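Local structure of LAO/AO transport system kinase (Escherichia coli, 2P67) at residues A[6-9]-A[10-14]; A[33-36]-A[37-40]; A[41-44]-A[45-49]. The protein belongs to the MeaB-like family of P-loop nucleotide-binding proteins, its central parallel beta-sheet joined by an N-terminal group of helices. All coordinates share one frame; numbering follows the deposited sequence.

Overall arrangement
The three contacts are local and follow one another along the N-terminal part of the chain, on one side of its centre. Interaction 1 opens helix 9-17, interaction 2 turns the loop after helix 21-32 into helix 36-49, and interaction 3 continues along that same helix. The centres of interactions 1 and 3 lie about 10 Å apart and their side chains touch, Ile-13 packing on Leu-45 and Ala-48. Interaction 2 is about 12 Å from interaction 3 and 17 Å from interaction 1, centre to centre. Together they belong to an N-terminal group of helices that packs on helix 133-146 of the P-loop NTPase domain, and its helix 36-49 also reaches the second subunit.

Interaction 1 of 3, residues A[6-9]-A[10-14]; sequences EATL and AESIR
The carbonyl oxygen of Thr-8 is gripped twice by Ser-12, once through the backbone and once through the side chain. Ser-12 N donates to Thr-8 O over 3.0 Å, approaching almost in line with the carbonyl bond. Ser-12 OG gives a second bond to Thr-8 O, 2.9 Å long, but from above the carbonyl plane, 56° out of it. With chi1 at -61°, the hydroxyl lies beside its own backbone N and bends back over the preceding turn, and Ser-12 thereby uses both its donors on a single carbonyl.

One residue on, Ile-13 N donates to Leu-9 O at 2.9 Å in a nearly straight bond. The side chains of this pair meet obliquely, CD1 of Ile-13 lying 4.1 Å from CG of Leu-9, while CG1 of Ile-13 passes alongside the Leu-9 carbonyl oxygen.

Two waters extend the pattern to Ala-7 O. One accepts from Ala-10 N at 2.9 Å and donates to Ala-7 O; the other accepts from Glu-11 N at 3.0 Å and makes a weak bond to the same oxygen. Solvent thus serves two amides of the first helical turn.

Farther out, Thr-8 OG1 is hydrogen-bonded to Leu-3 O and Thr-8 N to Asn-5 OD1, bonds that link Thr-8 to the chain just before it, while Glu-11 forms a salt bridge with Arg-15. Helix 9-17 lies against helix 36-49, with Leu-9 on Leu-41 and Gln-44 and Ile-13 on Leu-45 and Ala-48.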
ATOM      1  N   GLU A   6      34.650 -19.322 -16.480  1.00 31.13           N
ATOM      2  CA  GLU A   6      35.384 -18.108 -16.187  1.00 33.04           C
ATOM      3  C   GLU A   6      36.287 -17.678 -17.347  1.00 33.15           C
ATOM      4  O   GLU A   6      36.278 -16.511 -17.730  1.00 34.19           O
ATOM      5  CB  GLU A   6      36.143 -18.282 -14.875  1.00 34.02           C
ATOM      6  CG  GLU A   6      37.042 -17.122 -14.503  1.00 38.50           C
ATOM      7  CD  GLU A   6      37.872 -17.452 -13.280  1.00 44.40           C
ATOM      8  OE1 GLU A   6      39.122 -17.533 -13.407  1.00 46.24           O
ATOM      9  OE2 GLU A   6      37.258 -17.658 -12.203  1.00 46.25           O
ATOM     10  N   ALA A   7      37.042 -18.615 -17.925  1.00 33.07           N
ATOM     11  CA  ALA A   7      37.875 -18.347 -19.103  1.00 32.56           C
ATOM     12  C   ALA A   7      37.104 -17.902 -20.360  1.00 32.40           C
ATOM     13  O   ALA A   7      37.561 -17.030 -21.090  1.00 32.87           O
ATOM     14  CB  ALA A   7      38.741 -19.558 -19.420  1.00 32.74           C
ATOM     15  N   THR A   8      35.929 -18.484 -20.609  1.00 31.78           N
ATOM     16  CA  THR A   8      35.167 -18.177 -21.823  1.00 30.96           C
ATOM     17  C   THR A   8      34.078 -17.115 -21.638  1.00 30.21           C
ATOM     18  O   THR A   8      33.319 -16.854 -22.568  1.00 30.32           O
ATOM     19  CB  THR A   8      34.493 -19.429 -22.414  1.00 31.41           C
ATOM     20  OG1 THR A   8      33.417 -19.850 -21.558  1.00 32.04           O
ATOM     21  CG2 THR A   8      35.501 -20.563 -22.570  1.00 32.00           C
ATOM     22  N   LEU A   9      33.993 -16.516 -20.452  1.00 29.69           N
ATOM     23  CA  LEU A   9      32.878 -15.608 -20.138  1.00 29.72           C
ATOM     24  C   LEU A   9      32.679 -14.484 -21.173  1.00 29.69           C
ATOM     25  O   LEU A   9      31.552 -14.232 -21.622  1.00 29.18           O
ATOM     26  CB  LEU A   9      33.026 -15.036 -18.723  1.00 29.49           C
ATOM     27  CG  LEU A   9      31.835 -14.232 -18.176  1.00 30.81           C
ATOM     28  CD1 LEU A   9      30.540 -15.040 -18.256  1.00 29.46           C
ATOM     29  CD2 LEU A   9      32.124 -13.820 -16.755  1.00 31.43           C
ATOM     30  N   ALA A  10      33.769 -13.833 -21.571  1.00 29.44           N
ATOM     31  CA  ALA A  10      33.673 -12.724 -22.507  1.00 29.43           C
ATOM     32  C   ALA A  10      33.154 -13.138 -23.875  1.00 29.22           C
ATOM     33  O   ALA A  10      32.333 -12.433 -24.445  1.00 29.90           O
ATOM     34  CB  ALA A  10      35.020 -11.977 -22.615  1.00 29.70           C
ATOM     35  N   GLU A  11      33.625 -14.266 -24.417  1.00 29.03           N
ATOM     36  CA  GLU A  11      33.115 -14.747 -25.710  1.00 29.28           C
ATOM     37  C   GLU A  11      31.651 -15.196 -25.596  1.00 27.79           C
ATOM     38  O   GLU A  11      30.861 -14.992 -26.512  1.00 27.56           O
ATOM     39  CB  GLU A  11      34.030 -15.843 -26.311  1.00 29.62           C
ATOM     40  CG  GLU A  11      33.352 -17.020 -27.069  1.00 34.75           C
ATOM     41  CD  GLU A  11      32.725 -16.703 -28.454  1.00 41.76           C
ATOM     42  OE1 GLU A  11      32.349 -17.698 -29.142  1.00 43.38           O
ATOM     43  OE2 GLU A  11      32.592 -15.513 -28.864  1.00 43.36           O
ATOM     44  N   SER A  12      31.307 -15.791 -24.455  1.00 27.30           N
ATOM     45  CA  SER A  12      29.921 -16.186 -24.177  1.00 26.28           C
ATOM     46  C   SER A  12      28.989 -14.984 -24.170  1.00 25.77           C
ATOM     47  O   SER A  12      27.888 -15.032 -24.732  1.00 25.85           O
ATOM     48  CB  SER A  12      29.851 -16.912 -22.845  1.00 26.86           C
ATOM     49  OG  SER A  12      30.659 -18.074 -22.902  1.00 27.89           O
ATOM     50  N   ILE A  13      29.433 -13.907 -23.531  1.00 25.20           N
ATOM     51  CA  ILE A  13      28.700 -12.630 -23.575  1.00 25.29           C
ATOM     52  C   ILE A  13      28.544 -12.112 -25.008  1.00 25.26           C
ATOM     53  O   ILE A  13      27.453 -11.688 -25.388  1.00 25.05           O
ATOM     54  CB  ILE A  13      29.297 -11.589 -22.631  1.00 25.46           C
ATOM     55  CG1 ILE A  13      29.079 -12.036 -21.176  1.00 25.69           C
ATOM     56  CG2 ILE A  13      28.660 -10.182 -22.886  1.00 25.63           C
ATOM     57  CD1 ILE A  13      29.841 -11.193 -20.156  1.00 25.53           C
ATOM     58  N   ARG A  14      29.628 -12.168 -25.790  0.50 25.40           N
ATOM     59  CA  ARG A  14      29.581 -11.825 -27.218  0.50 25.73           C
ATOM     60  C   ARG A  14      28.455 -12.577 -27.935  0.50 25.42           C
ATOM     61  O   ARG A  14      27.621 -11.967 -28.604  0.50 25.59           O
ATOM     62  CB  ARG A  14      30.933 -12.126 -27.885  0.50 26.12           C
ATOM     63  CG  ARG A  14      31.067 -11.666 -29.339  0.50 28.13           C
ATOM     64  CD  ARG A  14      32.320 -12.270 -29.967  0.50 31.30           C
ATOM     65  NE  ARG A  14      32.659 -11.665 -31.257  0.50 33.70           N
ATOM     66  CZ  ARG A  14      33.818 -11.846 -31.894  0.50 35.45           C
ATOM     67  NH1 ARG A  14      34.765 -12.620 -31.373  0.50 36.25           N
ATOM     68  NH2 ARG A  14      34.035 -11.255 -33.060  0.50 36.09           N
TER
HETATM   69  O   HOH W   1      36.276 -15.416 -23.695  1.00 34.49           O
HETATM   70  O   HOH W   2      36.382 -14.211 -20.444  1.00 35.23           O

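Interaction 2 of 3, residues A[33-36]-A[37-40]; sequences SRHP and RHQA
Ser-33 OG and His-38 ND1 are joined by a hydrogen bond of 2.6 Å, the hydroxyl lying at the edge of the imidazole and in its plane. The same OG accepts from His-35 N at 3.2 Å, which makes an ST turn and ties the loop to the ring. Ser-33 OG reaches both because it is turned anti to its own backbone N (chi1 -180°).

The two histidines form an edge-to-face (T-shaped) pair, with centroids 4.8 Å apart and planes at 69°. The edge of His-35 is the one that approaches: its CD2 sits 3.8 Å above the plane of the His-38 ring, over the centre. A water bridges His-35 NE2 and Arg-37 NE, and the two side chains run side by side.

His-35 is the N-cap residue of helix 36-49, and Pro-36 begins the first turn. Gln-39 N donates to His-35 O at 2.9 Å, almost head-on to the carbonyl, whereas the bond from His-38 N to that oxygen is weak. Ala-40 N follows with a bond to Pro-36 O. The Gln-39 side chain, extended beyond CG, returns along the loop, its amide NE2 3.5 Å from Arg-34 CA.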
ATOM      1  N   SER A  33      21.115 -22.294 -11.556  1.00 35.29           N
ATOM      2  CA  SER A  33      21.840 -23.325 -10.820  1.00 35.47           C
ATOM      3  C   SER A  33      22.146 -22.897  -9.389  1.00 35.50           C
ATOM      4  O   SER A  33      22.500 -21.753  -9.139  1.00 35.68           O
ATOM      5  CB  SER A  33      23.140 -23.673 -11.530  1.00 35.49           C
ATOM      6  OG  SER A  33      23.842 -24.684 -10.822  1.00 35.28           O
ATOM      7  N   ARG A  34      22.001 -23.837  -8.459  1.00 35.80           N
ATOM      8  CA  ARG A  34      22.334 -23.602  -7.051  1.00 36.36           C
ATOM      9  C   ARG A  34      23.747 -24.086  -6.686  1.00 36.14           C
ATOM     10  O   ARG A  34      24.202 -23.930  -5.555  1.00 35.47           O
ATOM     11  CB  ARG A  34      21.275 -24.239  -6.145  1.00 37.08           C
ATOM     12  CG  ARG A  34      19.920 -23.537  -6.239  1.00 39.29           C
ATOM     13  CD  ARG A  34      18.956 -24.041  -5.179  1.00 43.50           C
ATOM     14  NE  ARG A  34      18.530 -25.408  -5.455  1.00 45.73           N
ATOM     15  CZ  ARG A  34      17.473 -25.730  -6.198  1.00 48.09           C
ATOM     16  NH1 ARG A  34      16.718 -24.786  -6.751  1.00 47.60           N
ATOM     17  NH2 ARG A  34      17.170 -27.006  -6.382  1.00 49.32           N
ATOM     18  N   HIS A  35      24.439 -24.672  -7.656  1.00 35.93           N
ATOM     19  CA  HIS A  35      25.841 -25.031  -7.478  1.00 35.84           C
ATOM     20  C   HIS A  35      26.660 -23.770  -7.188  1.00 35.66           C
ATOM     21  O   HIS A  35      26.646 -22.822  -7.984  1.00 35.13           O
ATOM     22  CB  HIS A  35      26.363 -25.738  -8.725  1.00 35.99           C
ATOM     23  CG  HIS A  35      27.728 -26.333  -8.563  1.00 36.70           C
ATOM     24  ND1 HIS A  35      28.051 -27.189  -7.530  1.00 35.50           N
ATOM     25  CD2 HIS A  35      28.842 -26.218  -9.323  1.00 36.54           C
ATOM     26  CE1 HIS A  35      29.312 -27.560  -7.654  1.00 36.60           C
ATOM     27  NE2 HIS A  35      29.814 -26.992  -8.737  1.00 36.73           N
ATOM     28  N   PRO A  36      27.339 -23.738  -6.021  1.00 35.74           N
ATOM     29  CA  PRO A  36      28.080 -22.554  -5.570  1.00 35.23           C
ATOM     30  C   PRO A  36      29.001 -21.937  -6.617  1.00 34.99           C
ATOM     31  O   PRO A  36      29.123 -20.717  -6.672  1.00 35.23           O
ATOM     32  CB  PRO A  36      28.854 -23.073  -4.353  1.00 35.66           C
ATOM     33  CG  PRO A  36      27.929 -24.113  -3.772  1.00 36.52           C
ATOM     34  CD  PRO A  36      27.386 -24.823  -5.014  1.00 36.20           C
ATOM     35  N   ARG A  37      29.624 -22.768  -7.452  1.00 34.28           N
ATOM     36  CA  ARG A  37      30.509 -22.287  -8.510  1.00 33.95           C
ATOM     37  C   ARG A  37      29.742 -21.502  -9.573  1.00 33.05           C
ATOM     38  O   ARG A  37      30.201 -20.451 -10.053  1.00 32.64           O
ATOM     39  CB  ARG A  37      31.217 -23.469  -9.170  1.00 34.59           C
ATOM     40  CG  ARG A  37      32.191 -23.051 -10.258  1.00 37.00           C
ATOM     41  CD  ARG A  37      32.718 -24.260 -11.003  1.00 41.22           C
ATOM     42  NE  ARG A  37      33.616 -25.084 -10.196  1.00 43.59           N
ATOM     43  CZ  ARG A  37      34.888 -24.780  -9.937  1.00 46.53           C
ATOM     44  NH1 ARG A  37      35.622 -25.608  -9.203  1.00 47.84           N
ATOM     45  NH2 ARG A  37      35.426 -23.651 -10.410  1.00 45.94           N
ATOM     46  N   HIS A  38      28.583 -22.041  -9.937  1.00 32.63           N
ATOM     47  CA  HIS A  38      27.692 -21.439 -10.921  1.00 32.15           C
ATOM     48  C   HIS A  38      27.135 -20.124 -10.377  1.00 32.04           C
ATOM     49  O   HIS A  38      26.973 -19.157 -11.121  1.00 31.30           O
ATOM     50  CB  HIS A  38      26.544 -22.396 -11.235  1.00 32.10           C
ATOM     51  CG  HIS A  38      26.970 -23.667 -11.906  1.00 32.09           C
ATOM     52  ND1 HIS A  38      26.201 -24.809 -11.884  1.00 34.54           N
ATOM     53  CD2 HIS A  38      28.080 -23.977 -12.623  1.00 33.32           C
ATOM     54  CE1 HIS A  38      26.807 -25.765 -12.572  1.00 34.24           C
ATOM     55  NE2 HIS A  38      27.953 -25.288 -13.024  1.00 32.58           N
ATOM     56  N   GLN A  39      26.844 -20.094  -9.078  1.00 32.18           N
ATOM     57  CA  GLN A  39      26.372 -18.855  -8.440  1.00 32.03           C
ATOM     58  C   GLN A  39      27.395 -17.717  -8.533  1.00 31.55           C
ATOM     59  O   GLN A  39      27.022 -16.572  -8.806  1.00 32.42           O
ATOM     60  CB  GLN A  39      25.923 -19.116  -6.996  1.00 32.24           C
ATOM     61  CG  GLN A  39      24.632 -19.906  -6.930  1.00 32.81           C
ATOM     62  CD  GLN A  39      24.295 -20.393  -5.530  1.00 37.18           C
ATOM     63  OE1 GLN A  39      25.176 -20.565  -4.681  1.00 40.00           O
ATOM     64  NE2 GLN A  39      23.013 -20.646  -5.291  1.00 38.26           N
ATOM     65  N   ALA A  40      28.680 -18.014  -8.332  1.00 30.77           N
ATOM     66  CA  ALA A  40      29.736 -16.985  -8.502  1.00 29.60           C
ATOM     67  C   ALA A  40      29.992 -16.541  -9.966  1.00 29.40           C
ATOM     68  O   ALA A  40      30.223 -15.353 -10.259  1.00 28.93           O
ATOM     69  CB  ALA A  40      31.039 -17.442  -7.852  1.00 30.47           C
TER
HETATM   70  O   HOH W   3      32.771 -27.055  -7.784  1.00 26.39           O

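Interaction 3 of 3, residues A[41-44]-A[45-49]; sequences LSTQ and LLDAI
Leu-45 N donates to Leu-41 O at 2.9 Å, the first of four successive i to i+4 backbone bonds that carry this contact. Leu-46 N to Ser-42 O, Asp-47 N to Thr-43 O and Ala-48 N to Gln-44 O follow, with the Asp-47 bond 3.0 Å long and closest to straight at 170°. This is regular alpha-helix, part of helix 36-49, one of the N-terminal helices, set against helices 9-17, 21-32 and 133-146 of this P-loop family protein.

Among side-chain contacts, Leu-46 and Asp-47 lean back over the preceding turn. CG of Leu-46 comes within 3.4 Å of Ser-42 O, and CG of Asp-47 within 3.3 Å of Thr-43 O. For Asp-47 this follows from chi1 -71°, which sets the carboxylate beside its own backbone N. OD2 of Asp-47 is 3.4 Å from Thr-43 O without a bond, two acceptors side by side. Thr-43 and Asp-47 point the same way, and CG2 of Thr-43 lies 4.1 Å from OD2 of Asp-47. Ala-48 CB rests 3.3 Å from Gln-44 O.

The polar ends look to other partners. Ser-42 OG bonds to His-38 O and Thr-43 OG1 to Gln-39 O and weakly to Arg-317 NH1 of the second subunit, where OD1 of Asp-47 is held by Ser-315 N and Thr-318 OG1. Within the subunit, Leu-45 packs on Ala-27 and Leu-143, and Ile-49 on Leu-16, Leu-143 and Ala-146.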
ATOM      1  N   LEU A  41      29.980 -17.495 -10.886  1.00 27.67           N
ATOM      2  CA  LEU A  41      30.106 -17.151 -12.298  1.00 27.03           C
ATOM      3  C   LEU A  41      28.876 -16.359 -12.781  1.00 26.97           C
ATOM      4  O   LEU A  41      28.995 -15.447 -13.611  1.00 25.57           O
ATOM      5  CB  LEU A  41      30.298 -18.406 -13.137  1.00 26.90           C
ATOM      6  CG  LEU A  41      30.543 -18.193 -14.626  1.00 27.28           C
ATOM      7  CD1 LEU A  41      31.857 -17.430 -14.884  1.00 29.05           C
ATOM      8  CD2 LEU A  41      30.507 -19.541 -15.339  1.00 30.03           C
ATOM      9  N   SER A  42      27.707 -16.718 -12.252  1.00 26.76           N
ATOM     10  CA  SER A  42      26.442 -16.019 -12.563  1.00 27.68           C
ATOM     11  C   SER A  42      26.509 -14.560 -12.137  1.00 27.26           C
ATOM     12  O   SER A  42      26.074 -13.668 -12.860  1.00 26.16           O
ATOM     13  CB  SER A  42      25.290 -16.687 -11.818  1.00 27.18           C
ATOM     14  OG  SER A  42      24.902 -17.853 -12.500  1.00 31.20           O
ATOM     15  N   THR A  43      27.045 -14.346 -10.942  1.00 27.22           N
ATOM     16  CA  THR A  43      27.308 -13.003 -10.437  1.00 28.38           C
ATOM     17  C   THR A  43      28.236 -12.186 -11.374  1.00 27.97           C
ATOM     18  O   THR A  43      27.959 -11.026 -11.675  1.00 27.96           O
ATOM     19  CB  THR A  43      27.842 -13.093  -8.988  1.00 28.67           C
ATOM     20  OG1 THR A  43      26.829 -13.708  -8.162  1.00 30.85           O
ATOM     21  CG2 THR A  43      28.169 -11.715  -8.455  1.00 29.92           C
ATOM     22  N   GLN A  44      29.308 -12.807 -11.856  1.00 27.51           N
ATOM     23  CA  GLN A  44      30.225 -12.169 -12.811  1.00 27.44           C
ATOM     24  C   GLN A  44      29.497 -11.817 -14.116  1.00 25.70           C
ATOM     25  O   GLN A  44      29.682 -10.731 -14.676  1.00 25.55           O
ATOM     26  CB  GLN A  44      31.373 -13.125 -13.166  1.00 28.20           C
ATOM     27  CG  GLN A  44      32.450 -13.374 -12.126  1.00 33.95           C
ATOM     28  CD  GLN A  44      33.514 -14.368 -12.645  1.00 38.42           C
ATOM     29  OE1 GLN A  44      34.177 -14.121 -13.659  1.00 42.66           O
ATOM     30  NE2 GLN A  44      33.658 -15.495 -11.961  1.00 41.08           N
ATOM     31  N   LEU A  45      28.692 -12.757 -14.618  1.00 24.25           N
ATOM     32  CA  LEU A  45      27.950 -12.558 -15.867  1.00 23.37           C
ATOM     33  C   LEU A  45      26.980 -11.379 -15.733  1.00 23.00           C
ATOM     34  O   LEU A  45      26.907 -10.511 -16.611  1.00 22.72           O
ATOM     35  CB  LEU A  45      27.153 -13.834 -16.219  1.00 24.14           C
ATOM     36  CG  LEU A  45      26.102 -13.753 -17.330  1.00 23.93           C
ATOM     37  CD1 LEU A  45      26.754 -13.289 -18.618  1.00 25.26           C
ATOM     38  CD2 LEU A  45      25.400 -15.106 -17.536  1.00 26.34           C
ATOM     39  N   LEU A  46      26.214 -11.374 -14.646  1.00 23.23           N
ATOM     40  CA  LEU A  46      25.189 -10.342 -14.457  1.00 23.90           C
ATOM     41  C   LEU A  46      25.835  -8.960 -14.311  1.00 24.33           C
ATOM     42  O   LEU A  46      25.383  -8.001 -14.940  1.00 25.04           O
ATOM     43  CB  LEU A  46      24.271 -10.676 -13.286  1.00 23.65           C
ATOM     44  CG  LEU A  46      23.301 -11.849 -13.540  1.00 24.09           C
ATOM     45  CD1 LEU A  46      22.770 -12.411 -12.219  1.00 26.00           C
ATOM     46  CD2 LEU A  46      22.168 -11.489 -14.526  1.00 23.67           C
ATOM     47  N   ASP A  47      26.908  -8.865 -13.525  1.00 24.93           N
ATOM     48  CA  ASP A  47      27.685  -7.605 -13.454  1.00 25.29           C
ATOM     49  C   ASP A  47      28.139  -7.174 -14.840  1.00 25.59           C
ATOM     50  O   ASP A  47      27.974  -6.013 -15.245  1.00 26.15           O
ATOM     51  CB  ASP A  47      28.921  -7.754 -12.546  1.00 25.17           C
ATOM     52  CG  ASP A  47      28.569  -7.859 -11.083  1.00 26.13           C
ATOM     53  OD1 ASP A  47      27.441  -7.504 -10.696  1.00 27.26           O
ATOM     54  OD2 ASP A  47      29.419  -8.329 -10.301  1.00 27.32           O
ATOM     55  N   ALA A  48      28.698  -8.118 -15.590  1.00 25.43           N
ATOM     56  CA  ALA A  48      29.270  -7.792 -16.889  1.00 25.12           C
ATOM     57  C   ALA A  48      28.249  -7.293 -17.921  1.00 24.91           C
ATOM     58  O   ALA A  48      28.587  -6.451 -18.760  1.00 24.36           O
ATOM     59  CB  ALA A  48      30.081  -8.961 -17.441  1.00 24.62           C
ATOM     60  N   ILE A  49      27.004  -7.777 -17.860  1.00 23.72           N
ATOM     61  CA  ILE A  49      26.044  -7.420 -18.895  1.00 23.36           C
ATOM     62  C   ILE A  49      25.277  -6.118 -18.651  1.00 23.02           C
ATOM     63  O   ILE A  49      24.574  -5.650 -19.546  1.00 23.14           O
ATOM     64  CB  ILE A  49      25.020  -8.568 -19.243  1.00 23.46           C
ATOM     65  CG1 ILE A  49      24.138  -8.909 -18.022  1.00 24.00           C
ATOM     66  CG2 ILE A  49      25.735  -9.783 -19.844  1.00 24.42           C
ATOM     67  CD1 ILE A  49      22.836  -9.602 -18.365  1.00 25.46           C
TER